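Local coordinates for protein carbonic anhydrase (Sordaria macrospora, PDB 4O1K) that catalyses the zinc-dependent interconversion of carbon dioxide and bicarbonate as a tetrameric enzyme of the beta-carbonic anhydrase class, at residues A[138-143]-A[166-171]; A[79-84]-A[116-121]; A[145-150]-A[162-167]; A[172-177]-A[215-220]. One frame throughout, in Å; residues are numbered along the deposited sequence.

Interaction 1: residues A[138-143]-A[166-171]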
loop_
_atom_site.group_PDB
_atom_site.type_symbol
_atom_site.label_atom_id
_atom_site.label_comp_id
_atom_site.label_asym_id
_atom_site.label_seq_id
_atom_site.Cartn_x
_atom_site.Cartn_y
_atom_site.Cartn_z
ATOM N N ARG A 138 17.339 -1.037 -3.605
ATOM C CA ARG A 138 18.066 -1.680 -4.669
ATOM C C ARG A 138 17.778 -0.958 -5.982
ATOM O O ARG A 138 18.667 -0.832 -6.808
ATOM C CB ARG A 138 17.735 -3.161 -4.727
ATOM C CG ARG A 138 18.235 -3.925 -3.509
ATOM C CD ARG A 138 18.129 -5.459 -3.714
ATOM N NE ARG A 138 16.758 -5.925 -3.556
ATOM C CZ ARG A 138 16.222 -6.284 -2.389
ATOM N NH1 ARG A 138 16.951 -6.229 -1.279
ATOM N NH2 ARG A 138 14.967 -6.706 -2.320
ATOM N N ASP A 139 16.565 -0.420 -6.140
ATOM C CA ASP A 139 16.227 0.351 -7.327
ATOM C C ASP A 139 17.079 1.614 -7.395
ATOM O O ASP A 139 17.578 1.992 -8.467
ATOM C CB ASP A 139 14.742 0.727 -7.346
ATOM C CG ASP A 139 13.841 -0.436 -7.759
ATOM O OD1 ASP A 139 14.364 -1.478 -8.201
ATOM O OD2 ASP A 139 12.603 -0.287 -7.653
ATOM N N VAL A 140 17.271 2.278 -6.252
ATOM C CA VAL A 140 18.182 3.430 -6.229
ATOM C C VAL A 140 19.581 3.042 -6.717
ATOM O O VAL A 140 20.165 3.722 -7.594
ATOM C CB VAL A 140 18.257 4.074 -4.836
ATOM C CG1 VAL A 140 19.366 5.115 -4.806
ATOM C CG2 VAL A 140 16.914 4.709 -4.475
ATOM N N TYR A 141 20.117 1.936 -6.195
ATOM C CA TYR A 141 21.434 1.444 -6.654
ATOM C C TYR A 141 21.480 1.314 -8.170
ATOM O O TYR A 141 22.414 1.800 -8.816
ATOM C CB TYR A 141 21.786 0.082 -6.032
ATOM C CG TYR A 141 23.252 -0.308 -6.198
ATOM C CD1 TYR A 141 24.141 -0.234 -5.127
ATOM C CD2 TYR A 141 23.756 -0.714 -7.430
ATOM C CE1 TYR A 141 25.491 -0.573 -5.275
ATOM C CE2 TYR A 141 25.106 -1.043 -7.587
ATOM C CZ TYR A 141 25.963 -0.974 -6.503
ATOM O OH TYR A 141 27.305 -1.308 -6.665
ATOM N N ARG A 142 20.487 0.633 -8.737
ATOM C CA ARG A 142 20.480 0.392 -10.171
ATOM C C ARG A 142 20.419 1.701 -10.964
ATOM O O ARG A 142 20.991 1.790 -12.039
ATOM C CB ARG A 142 19.334 -0.563 -10.544
ATOM C CG ARG A 142 19.506 -1.958 -9.943
ATOM C CD ARG A 142 18.336 -2.904 -10.270
ATOM N NE ARG A 142 18.533 -4.198 -9.627
ATOM C CZ ARG A 142 17.776 -4.679 -8.651
ATOM N NH1 ARG A 142 16.714 -3.999 -8.207
ATOM N NH2 ARG A 142 18.065 -5.865 -8.128
ATOM N N LEU A 143 19.789 2.734 -10.402
ATOM C CA LEU A 143 19.682 4.025 -11.075
ATOM C C LEU A 143 21.031 4.731 -11.180
ATOM O O LEU A 143 21.193 5.671 -11.965
ATOM C CB LEU A 143 18.702 4.938 -10.332
ATOM C CG LEU A 143 17.228 4.786 -10.716
ATOM C CD1 LEU A 143 16.331 5.495 -9.745
ATOM C CD2 LEU A 143 16.998 5.324 -12.108
ATOM N N VAL A 166 18.942 9.450 -0.339
ATOM C CA VAL A 166 18.330 10.730 0.059
ATOM C C VAL A 166 17.931 11.565 -1.175
ATOM O O VAL A 166 16.793 12.044 -1.263
ATOM C CB VAL A 166 19.250 11.548 0.928
ATOM C CG1 VAL A 166 18.639 12.969 1.143
ATOM C CG2 VAL A 166 19.380 10.863 2.287
ATOM N N TYR A 167 18.858 11.721 -2.125
ATOM C CA TYR A 167 18.563 12.496 -3.358
ATOM C C TYR A 167 17.324 11.956 -4.117
ATOM O O TYR A 167 16.424 12.721 -4.490
ATOM C CB TYR A 167 19.816 12.519 -4.258
ATOM C CG TYR A 167 19.574 12.969 -5.683
ATOM C CD1 TYR A 167 19.567 14.319 -6.024
ATOM C CD2 TYR A 167 19.375 12.042 -6.682
ATOM C CE1 TYR A 167 19.356 14.714 -7.345
ATOM C CE2 TYR A 167 19.163 12.416 -7.982
ATOM C CZ TYR A 167 19.156 13.751 -8.308
ATOM O OH TYR A 167 18.942 14.094 -9.624
ATOM N N GLU A 168 17.273 10.641 -4.335
ATOM C CA GLU A 168 16.146 10.019 -5.045
ATOM C C GLU A 168 14.826 10.167 -4.297
ATOM O O GLU A 168 13.780 10.385 -4.939
ATOM C CB GLU A 168 16.405 8.545 -5.377
ATOM C CG GLU A 168 17.465 8.308 -6.454
ATOM C CD GLU A 168 17.123 8.967 -7.807
ATOM O OE1 GLU A 168 15.938 9.272 -8.075
ATOM O OE2 GLU A 168 18.048 9.164 -8.616
ATOM N N GLN A 169 14.849 10.059 -2.960
ATOM C CA GLN A 169 13.605 10.238 -2.198
ATOM C C GLN A 169 13.156 11.696 -2.233
ATOM O O GLN A 169 11.947 11.998 -2.255
ATOM C CB GLN A 169 13.698 9.707 -0.752
ATOM C CG GLN A 169 14.158 8.228 -0.624
ATOM C CD GLN A 169 13.481 7.283 -1.603
ATOM O OE1 GLN A 169 12.257 7.289 -1.732
ATOM N NE2 GLN A 169 14.279 6.459 -2.300
ATOM N N CYS A 170 14.122 12.614 -2.266
ATOM C CA CYS A 170 13.768 14.016 -2.529
ATOM C C CYS A 170 13.081 14.196 -3.907
ATOM O O CYS A 170 12.071 14.911 -4.025
ATOM C CB CYS A 170 15.009 14.880 -2.492
ATOM S SG CYS A 170 15.616 15.125 -0.813
ATOM N N ARG A 171 13.668 13.601 -4.945
ATOM C CA ARG A 171 13.018 13.616 -6.256
ATOM C C ARG A 171 11.585 13.098 -6.138
ATOM O O ARG A 171 10.670 13.690 -6.708
ATOM C CB ARG A 171 13.802 12.783 -7.284
ATOM C CG ARG A 171 15.151 13.393 -7.702
ATOM C CD ARG A 171 15.734 12.628 -8.907
ATOM N NE ARG A 171 14.859 12.706 -10.080
ATOM C CZ ARG A 171 14.133 11.691 -10.552
ATOM N NH1 ARG A 171 14.186 10.496 -9.970
ATOM N NH2 ARG A 171 13.363 11.859 -11.623
#
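V140 and L143, one helical turn apart, pack against E168 where segments 138-143 and 166-171, on helices 130-143 and 154-174, cross at 101°, a helix-helix crossing within the alpha/beta fold of the beta-carbonic anhydrases. The axes of the two segments come to 10.6 Å, so side chains alone span the gap. The stem of E168 is apolar here: its CG lies 4.1 Å from both V140 CG1 and V140 CG2, the two methyls of the valine fork sliding past the glutamate chain in the opposite direction. A bend at chi2 (-59°) then turns the E168 carboxylate toward R171, one turn further along the same helix. There E168 OE1, on its syn lone pair, accepts R171 NH1 at 2.9 Å in a salt bridge lying nearly in the guanidinium plane, while E168 OE2 is bonded by NE2 of H144. Gripped at both oxygens, the carboxylate is fixed in rotation, and L143 CD1 rests 4.1 Å from E168 CD on the more exposed side of the contact. With an alanine in place of E168, the CG packed against the V140 methyls is gone, and R171 and H144 are likely to be left without their carboxylate partner. On the buried side the amide of Q169 closes the contact: its OE1 accepts the backbone N of V84, its NE2 donates to N165 OD1, and the same NE2 stands 3.8 Å from V140 CG2.

Interaction 2: residues A[79-84]-A[116-121]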
loop_
_atom_site.group_PDB
_atom_site.type_symbol
_atom_site.label_atom_id
_atom_site.label_comp_id
_atom_site.label_asym_id
_atom_site.label_seq_id
_atom_site.Cartn_x
_atom_site.Cartn_y
_atom_site.Cartn_z
ATOM N N ASN A 79 10.531 5.932 8.692
ATOM C CA ASN A 79 10.306 4.572 8.159
ATOM C C ASN A 79 11.644 3.939 7.850
ATOM O O ASN A 79 12.653 4.597 7.995
ATOM C CB ASN A 79 9.388 4.581 6.925
ATOM C CG ASN A 79 9.980 5.299 5.741
ATOM O OD1 ASN A 79 11.141 5.122 5.389
ATOM N ND2 ASN A 79 9.141 6.090 5.060
ATOM N N ILE A 80 11.677 2.671 7.460
ATOM C CA ILE A 80 12.978 2.035 7.225
ATOM C C ILE A 80 13.635 2.645 5.979
ATOM O O ILE A 80 13.114 2.548 4.858
ATOM C CB ILE A 80 12.847 0.509 7.077
ATOM C CG1 ILE A 80 12.508 -0.131 8.427
ATOM C CG2 ILE A 80 14.163 -0.081 6.565
ATOM C CD1 ILE A 80 11.936 -1.562 8.277
ATOM N N ALA A 81 14.784 3.291 6.204
ATOM C CA ALA A 81 15.600 3.938 5.179
ATOM C C ALA A 81 14.992 5.182 4.558
ATOM O O ALA A 81 15.372 5.587 3.467
ATOM C CB ALA A 81 16.102 2.920 4.105
ATOM N N ASN A 82 14.078 5.820 5.289
ATOM C CA ASN A 82 13.574 7.138 4.913
ATOM C C ASN A 82 13.103 7.202 3.463
ATOM O O ASN A 82 13.509 8.105 2.707
ATOM C CB ASN A 82 14.582 8.272 5.252
ATOM C CG ASN A 82 16.022 7.989 4.781
ATOM O OD1 ASN A 82 16.842 7.443 5.531
ATOM N ND2 ASN A 82 16.334 8.379 3.543
ATOM N N LEU A 83 12.275 6.222 3.084
ATOM C CA LEU A 83 11.770 6.113 1.717
ATOM C C LEU A 83 10.495 6.909 1.451
ATOM O O LEU A 83 9.608 7.027 2.316
ATOM C CB LEU A 83 11.490 4.640 1.371
ATOM C CG LEU A 83 12.669 3.694 1.454
ATOM C CD1 LEU A 83 12.247 2.252 1.102
ATOM C CD2 LEU A 83 13.733 4.135 0.478
ATOM N N VAL A 84 10.387 7.435 0.222
ATOM C CA VAL A 84 9.152 8.078 -0.224
ATOM C C VAL A 84 8.686 7.283 -1.451
ATOM O O VAL A 84 9.168 7.525 -2.570
ATOM C CB VAL A 84 9.410 9.560 -0.583
ATOM C CG1 VAL A 84 8.165 10.199 -1.107
ATOM C CG2 VAL A 84 9.861 10.339 0.678
ATOM N N GLY A 116 20.980 0.847 8.816
ATOM C CA GLY A 116 20.754 -0.587 8.790
ATOM C C GLY A 116 19.879 -1.050 7.646
ATOM O O GLY A 116 20.080 -2.147 7.113
ATOM N N GLY A 117 18.907 -0.229 7.270
ATOM C CA GLY A 117 17.982 -0.581 6.207
ATOM C C GLY A 117 18.651 -0.647 4.850
ATOM O O GLY A 117 18.442 -1.597 4.103
ATOM N N VAL A 118 19.458 0.366 4.536
ATOM C CA VAL A 118 20.291 0.376 3.332
ATOM C C VAL A 118 21.243 -0.837 3.293
ATOM O O VAL A 118 21.275 -1.633 2.296
ATOM C CB VAL A 118 21.038 1.718 3.236
ATOM C CG1 VAL A 118 22.035 1.700 2.096
ATOM C CG2 VAL A 118 20.037 2.848 3.045
ATOM N N LYS A 119 21.972 -1.043 4.388
ATOM C CA LYS A 119 22.839 -2.225 4.443
ATOM C C LYS A 119 22.080 -3.549 4.226
ATOM O O LYS A 119 22.547 -4.430 3.495
ATOM C CB LYS A 119 23.645 -2.267 5.741
ATOM C CG LYS A 119 24.705 -3.366 5.747
ATOM C CD LYS A 119 25.622 -3.279 6.967
ATOM C CE LYS A 119 26.477 -2.004 6.973
ATOM N NZ LYS A 119 27.609 -2.029 5.989
ATOM N N ALA A 120 20.913 -3.687 4.844
ATOM C CA ALA A 120 20.107 -4.901 4.697
ATOM C C ALA A 120 19.542 -5.058 3.280
ATOM O O ALA A 120 19.330 -6.187 2.797
ATOM C CB ALA A 120 18.987 -4.911 5.714
ATOM N N ALA A 121 19.256 -3.926 2.636
ATOM C CA ALA A 121 18.808 -3.917 1.247
ATOM C C ALA A 121 19.899 -4.523 0.413
ATOM O O ALA A 121 19.625 -5.252 -0.544
ATOM C CB ALA A 121 18.549 -2.513 0.785
#
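A81 and G117 bring their backbones together, CA to CA 5.2 Å, where a tight turn faces the first turn of helix 116-121. The turn is type II, from N79 to N82, closed by the N82 N to N79 O bond at 3.3 Å, with A81 at its third position in a left-handed conformation (phi 69°). The N79 side chain braces the segment just beyond: its OD1 accepts L83 N at 2.8 Å on a lone pair, and its ND2 donates to L83 O at 2.9 Å. G117 presents a bare backbone to the turn. I80 CG2, set anti to the backbone N, reaches to 3.9 Å from G117 CA, and a CB on that glycine would clash with it. This is the zinc-site region of the beta-carbonic anhydrase fold: the helix starts directly after the ligand C115, G117 lies close to the zinc, and the backbone N atoms of G116 and G117 make weak hydrogen bonds to the carboxylate of D58, another zinc ligand. Next to it, A81 CB meets V118 CG2 at 4.1 Å, a purely apolar touch. I80 O accepts W133 NE1 of the same chain, and I80 also packs on V94 of the third subunit.

Interaction 3: residues A[145-150]-A[162-167]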
loop_
_atom_site.group_PDB
_atom_site.type_symbol
_atom_site.label_atom_id
_atom_site.label_comp_id
_atom_site.label_asym_id
_atom_site.label_seq_id
_atom_site.Cartn_x
_atom_site.Cartn_y
_atom_site.Cartn_z
ATOM N N GLU A 145 24.060 2.771 -11.062
ATOM C CA GLU A 145 24.864 1.565 -10.986
ATOM C C GLU A 145 26.313 1.803 -11.400
ATOM O O GLU A 145 27.249 1.294 -10.763
ATOM C CB GLU A 145 24.261 0.527 -11.910
ATOM C CG GLU A 145 24.675 -0.858 -11.575
ATOM C CD GLU A 145 24.007 -1.858 -12.470
ATOM O OE1 GLU A 145 22.830 -1.634 -12.833
ATOM O OE2 GLU A 145 24.662 -2.858 -12.806
ATOM N N LYS A 146 26.479 2.574 -12.475
ATOM C CA LYS A 146 27.793 2.891 -13.023
ATOM C C LYS A 146 28.653 3.627 -12.006
ATOM O O LYS A 146 29.816 3.274 -11.807
ATOM C CB LYS A 146 27.641 3.774 -14.253
ATOM C CG LYS A 146 27.421 3.046 -15.551
ATOM C CD LYS A 146 27.426 4.086 -16.664
ATOM C CE LYS A 146 27.697 3.482 -18.023
ATOM N NZ LYS A 146 28.166 4.551 -18.970
ATOM N N GLU A 147 28.082 4.654 -11.379
ATOM C CA GLU A 147 28.822 5.462 -10.404
ATOM C C GLU A 147 29.162 4.622 -9.180
ATOM O O GLU A 147 30.289 4.663 -8.682
ATOM C CB GLU A 147 28.016 6.698 -9.980
ATOM C CG GLU A 147 28.594 7.407 -8.756
ATOM C CD GLU A 147 27.761 8.606 -8.301
ATOM O OE1 GLU A 147 26.708 8.892 -8.916
ATOM O OE2 GLU A 147 28.161 9.255 -7.317
ATOM N N LEU A 148 28.187 3.849 -8.708
ATOM C CA LEU A 148 28.364 3.084 -7.480
ATOM C C LEU A 148 29.379 1.951 -7.639
ATOM O O LEU A 148 30.273 1.797 -6.796
ATOM C CB LEU A 148 27.022 2.573 -6.956
ATOM C CG LEU A 148 26.152 3.656 -6.296
ATOM C CD1 LEU A 148 24.702 3.193 -6.015
ATOM C CD2 LEU A 148 26.824 4.150 -5.008
ATOM N N ASP A 149 29.247 1.177 -8.715
ATOM C CA ASP A 149 30.158 0.075 -8.982
ATOM C C ASP A 149 31.591 0.549 -9.137
ATOM O O ASP A 149 32.517 -0.195 -8.857
ATOM C CB ASP A 149 29.748 -0.664 -10.258
ATOM C CG ASP A 149 28.587 -1.622 -10.041
ATOM O OD1 ASP A 149 28.307 -1.978 -8.870
ATOM O OD2 ASP A 149 27.973 -2.032 -11.056
ATOM N N ALA A 150 31.774 1.783 -9.592
ATOM C CA ALA A 150 33.123 2.337 -9.786
ATOM C C ALA A 150 33.873 2.536 -8.463
ATOM O O ALA A 150 35.103 2.479 -8.423
ATOM C CB ALA A 150 33.046 3.655 -10.550
ATOM N N VAL A 162 23.734 5.778 0.552
ATOM C CA VAL A 162 22.891 6.460 1.535
ATOM C C VAL A 162 22.549 7.840 0.981
ATOM O O VAL A 162 21.354 8.286 1.012
ATOM C CB VAL A 162 23.639 6.599 2.879
ATOM C CG1 VAL A 162 23.037 7.694 3.738
ATOM C CG2 VAL A 162 23.619 5.262 3.639
ATOM N N GLU A 163 23.584 8.493 0.437
ATOM C CA GLU A 163 23.430 9.859 -0.102
ATOM C C GLU A 163 22.493 9.890 -1.327
ATOM O O GLU A 163 21.568 10.721 -1.430
ATOM C CB GLU A 163 24.812 10.435 -0.472
ATOM C CG GLU A 163 25.716 10.621 0.755
ATOM C CD GLU A 163 27.160 10.974 0.406
ATOM O OE1 GLU A 163 27.511 11.007 -0.791
ATOM O OE2 GLU A 163 27.937 11.215 1.353
ATOM N N LEU A 164 22.772 9.031 -2.293
ATOM C CA LEU A 164 21.915 8.936 -3.474
ATOM C C LEU A 164 20.481 8.574 -3.137
ATOM O O LEU A 164 19.553 8.981 -3.836
ATOM C CB LEU A 164 22.488 7.928 -4.460
ATOM C CG LEU A 164 23.791 8.485 -5.067
ATOM C CD1 LEU A 164 24.530 7.383 -5.779
ATOM C CD2 LEU A 164 23.446 9.587 -6.036
ATOM N N ASN A 165 20.287 7.752 -2.111
ATOM C CA ASN A 165 18.936 7.419 -1.672
ATOM C C ASN A 165 18.265 8.681 -1.187
ATOM O O ASN A 165 17.140 8.955 -1.553
ATOM C CB ASN A 165 18.944 6.401 -0.531
ATOM C CG ASN A 165 17.541 5.923 -0.158
ATOM O OD1 ASN A 165 16.714 5.590 -1.036
ATOM N ND2 ASN A 165 17.261 5.889 1.147
ATOM N N VAL A 166 18.942 9.450 -0.339
ATOM C CA VAL A 166 18.330 10.730 0.059
ATOM C C VAL A 166 17.931 11.565 -1.175
ATOM O O VAL A 166 16.793 12.044 -1.263
ATOM C CB VAL A 166 19.250 11.548 0.928
ATOM C CG1 VAL A 166 18.639 12.969 1.143
ATOM C CG2 VAL A 166 19.380 10.863 2.287
ATOM N N TYR A 167 18.858 11.721 -2.125
ATOM C CA TYR A 167 18.563 12.496 -3.358
ATOM C C TYR A 167 17.324 11.956 -4.117
ATOM O O TYR A 167 16.424 12.721 -4.490
ATOM C CB TYR A 167 19.816 12.519 -4.258
ATOM C CG TYR A 167 19.574 12.969 -5.683
ATOM C CD1 TYR A 167 19.567 14.319 -6.024
ATOM C CD2 TYR A 167 19.375 12.042 -6.682
ATOM C CE1 TYR A 167 19.356 14.714 -7.345
ATOM C CE2 TYR A 167 19.163 12.416 -7.982
ATOM C CZ TYR A 167 19.156 13.751 -8.308
ATOM O OH TYR A 167 18.942 14.094 -9.624
#
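L164 reaches from helix 154-174 toward L148 and E147 of the short helix 145-150, and nearly all of its touching is done by one methyl. Its CB and CG form a stem that stands back from the other segment. The CG lies beside the backbone N, opposite the carbonyl carbon (chi1 -69°), which directs the branch outward across a gap where the nearest CA atoms, those of L148 and L164, are 9.6 Å apart. At the tip, L164 CD1 meets L148 CD2 at 4.0 Å and L148 CG at 4.1 Å, the two leucines approaching tip to tip. The same methyl lies 4.1 Å from E147 OE1, while L164 CD2 stands farther off, 4.4 Å from that oxygen. This helix-to-helix contact belongs to the helical part of a long beta-alpha-beta crossover, in which several helices link the neighbouring parallel strands 106-112 and 190-197. L148 is buried, touching L161 and R157 of helix 154-174 and Y141 of helix 130-143; L164 also touches H144. E147, by contrast, is only partly buried and has an extended chain. Its OE2 is paired with NE of R160, and that arginine also holds E163 OE1 through NH1. A single guanidinium thus serves two carboxylates, E147 OE2 and E163 OE1, 6.8 Å apart, and probably eases the repulsion between them.

Interaction 4: residues A[172-177]-A[215-220]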
loop_
_atom_site.group_PDB
_atom_site.type_symbol
_atom_site.label_atom_id
_atom_site.label_comp_id
_atom_site.label_asym_id
_atom_site.label_seq_id
_atom_site.Cartn_x
_atom_site.Cartn_y
_atom_site.Cartn_z
ATOM N N ASN A 172 11.375 11.986 -5.425
ATOM C CA ASN A 172 10.004 11.459 -5.260
ATOM C C ASN A 172 9.058 12.393 -4.526
ATOM O O ASN A 172 7.849 12.378 -4.794
ATOM C CB ASN A 172 10.009 10.101 -4.554
ATOM C CG ASN A 172 10.768 9.039 -5.343
ATOM O OD1 ASN A 172 11.036 9.204 -6.528
ATOM N ND2 ASN A 172 11.135 7.960 -4.668
ATOM N N VAL A 173 9.583 13.193 -3.584
ATOM C CA VAL A 173 8.725 14.213 -2.953
ATOM C C VAL A 173 8.331 15.259 -3.996
ATOM O O VAL A 173 7.155 15.673 -4.064
ATOM C CB VAL A 173 9.423 14.934 -1.775
ATOM C CG1 VAL A 173 8.540 16.084 -1.272
ATOM C CG2 VAL A 173 9.657 13.977 -0.641
ATOM N N VAL A 174 9.282 15.640 -4.844
ATOM C CA VAL A 174 8.972 16.672 -5.866
ATOM C C VAL A 174 7.908 16.278 -6.899
ATOM O O VAL A 174 7.199 17.143 -7.476
ATOM C CB VAL A 174 10.251 17.161 -6.549
ATOM C CG1 VAL A 174 9.973 18.194 -7.646
ATOM C CG2 VAL A 174 11.142 17.783 -5.531
ATOM N N LYS A 175 7.789 14.981 -7.144
ATOM C CA LYS A 175 6.786 14.479 -8.090
ATOM C C LYS A 175 5.369 14.681 -7.608
ATOM O O LYS A 175 4.425 14.679 -8.422
ATOM C CB LYS A 175 6.996 12.989 -8.336
ATOM C CG LYS A 175 8.353 12.622 -8.945
ATOM C CD LYS A 175 8.502 11.069 -9.006
ATOM C CE LYS A 175 9.924 10.684 -9.442
ATOM N NZ LYS A 175 10.078 9.185 -9.394
ATOM N N THR A 176 5.191 14.845 -6.290
ATOM C CA THR A 176 3.830 14.952 -5.754
ATOM C C THR A 176 3.112 16.187 -6.239
ATOM O O THR A 176 3.714 17.249 -6.363
ATOM C CB THR A 176 3.756 14.846 -4.219
ATOM O OG1 THR A 176 4.373 15.990 -3.597
ATOM C CG2 THR A 176 4.450 13.584 -3.771
ATOM N N ALA A 177 1.820 16.035 -6.531
ATOM C CA ALA A 177 0.992 17.140 -7.005
ATOM C C ALA A 177 0.916 18.250 -5.965
ATOM O O ALA A 177 0.952 19.437 -6.311
ATOM C CB ALA A 177 -0.426 16.637 -7.378
ATOM N N LYS A 215 12.275 20.974 -12.629
ATOM C CA LYS A 215 12.226 21.212 -14.072
ATOM C C LYS A 215 12.276 19.906 -14.872
ATOM O O LYS A 215 11.554 19.756 -15.865
ATOM C CB LYS A 215 13.344 22.153 -14.513
ATOM C CG LYS A 215 13.163 22.652 -15.932
ATOM C CD LYS A 215 14.441 23.271 -16.479
ATOM C CE LYS A 215 14.222 23.839 -17.878
ATOM N NZ LYS A 215 15.389 24.647 -18.354
ATOM N N ASP A 216 13.117 18.967 -14.434
ATOM C CA ASP A 216 13.242 17.658 -15.092
ATOM C C ASP A 216 11.957 16.851 -15.027
ATOM O O ASP A 216 11.532 16.246 -16.019
ATOM C CB ASP A 216 14.355 16.837 -14.449
ATOM C CG ASP A 216 15.718 17.424 -14.691
ATOM O OD1 ASP A 216 15.792 18.614 -15.076
ATOM O OD2 ASP A 216 16.714 16.696 -14.493
ATOM N N ILE A 217 11.349 16.831 -13.843
ATOM C CA ILE A 217 10.074 16.165 -13.640
ATOM C C ILE A 217 8.965 16.834 -14.457
ATOM O O ILE A 217 8.053 16.161 -14.932
ATOM C CB ILE A 217 9.712 16.121 -12.146
ATOM C CG1 ILE A 217 10.653 15.168 -11.416
ATOM C CG2 ILE A 217 8.282 15.655 -11.944
ATOM C CD1 ILE A 217 10.670 15.345 -9.905
ATOM N N GLN A 218 9.062 18.150 -14.658
ATOM C CA GLN A 218 8.002 18.882 -15.350
ATOM C C GLN A 218 7.926 18.625 -16.861
ATOM O O GLN A 218 6.947 18.999 -17.494
ATOM C CB GLN A 218 8.109 20.389 -15.070
ATOM C CG GLN A 218 7.539 20.782 -13.693
ATOM C CD GLN A 218 7.659 22.271 -13.417
ATOM O OE1 GLN A 218 8.676 22.894 -13.731
ATOM N NE2 GLN A 218 6.616 22.846 -12.827
ATOM N N LYS A 219 8.946 17.995 -17.433
ATOM C CA LYS A 219 8.971 17.726 -18.868
ATOM C C LYS A 219 7.732 16.967 -19.371
ATOM O O LYS A 219 7.275 17.190 -20.495
ATOM C CB LYS A 219 10.267 17.009 -19.233
ATOM C CG LYS A 219 11.494 17.859 -18.880
ATOM C CD LYS A 219 12.792 17.291 -19.412
ATOM C CE LYS A 219 13.824 18.398 -19.553
ATOM N NZ LYS A 219 13.404 19.414 -20.563
ATOM N N ILE A 220 7.173 16.111 -18.522
ATOM C CA ILE A 220 5.941 15.397 -18.846
ATOM C C ILE A 220 4.826 15.600 -17.804
ATOM O O ILE A 220 3.684 15.167 -18.012
ATOM C CB ILE A 220 6.203 13.894 -19.021
ATOM C CG1 ILE A 220 6.982 13.350 -17.821
ATOM C CG2 ILE A 220 6.975 13.651 -20.300
ATOM C CD1 ILE A 220 6.802 11.844 -17.589
#
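I217 meets V174 and K175 with no aromatic ring between them; the flat group close by is the N172 amide. Its OD1 accepts K175 NZ at 3.0 Å, the donor tilted 31° from the carbonyl plane, and its ND2 donates to the backbone O of V84, so both ends of the amide are held. K175 lies fully extended beyond CG, and its NZ has a stronger mate in D139 of the second subunit, with which it forms a salt bridge. The methylene part of the chain does the apolar work: K175 CG sits 3.7 Å from I217 CD1, the two side chains crossing at about a right angle. That same I217 methyl lies 3.7 Å from V174 CG1 and 3.8 Å from V174 CB, resting against the valine's branch point. An alanine in place of K175 would probably cost D139 of the second subunit its salt bridge across the interface, leave N172 OD1 without the NZ donor, and open a gap beside I217 CD1. T176 OG1 donates to V173 O at 2.8 Å, nearly along the C=O axis, and V173 O also takes T176 N. T176 is the N-cap of helix 177-186, its OG1 weakly bonded to L179 N. I217 O accepts NH2 of R142 of the second subunit, so the contact borders the subunit interface. Here V174 meets F210, I213 and L214 of helix 210-218 and I191 of strand 190-197, while V173 touches I95 of helix 89-100 and I191.

How the interactions relate
Helix 154-174 runs through interactions 1, 3 and 4, facing in turn helix 145-150, helix 130-143 and helix 210-218. Interaction 2 uses other elements but is tied to helix 154-174 by Q169 OE1 to V84 N and V84 O to N172 ND2, and to helix 130-143 by R138 NH1 to A121 O at 2.9 Å. It lies deepest, beside the zinc, and relies on glycine and alanine at close backbone range. Interactions 1 and 3 are buried but carry a more accessible residue at one margin, L143 or E147, where aliphatic packing adjoins salt bridges. Interaction 4, farthest from the chain's centre, is buried and borders the second subunit, as does interaction 1.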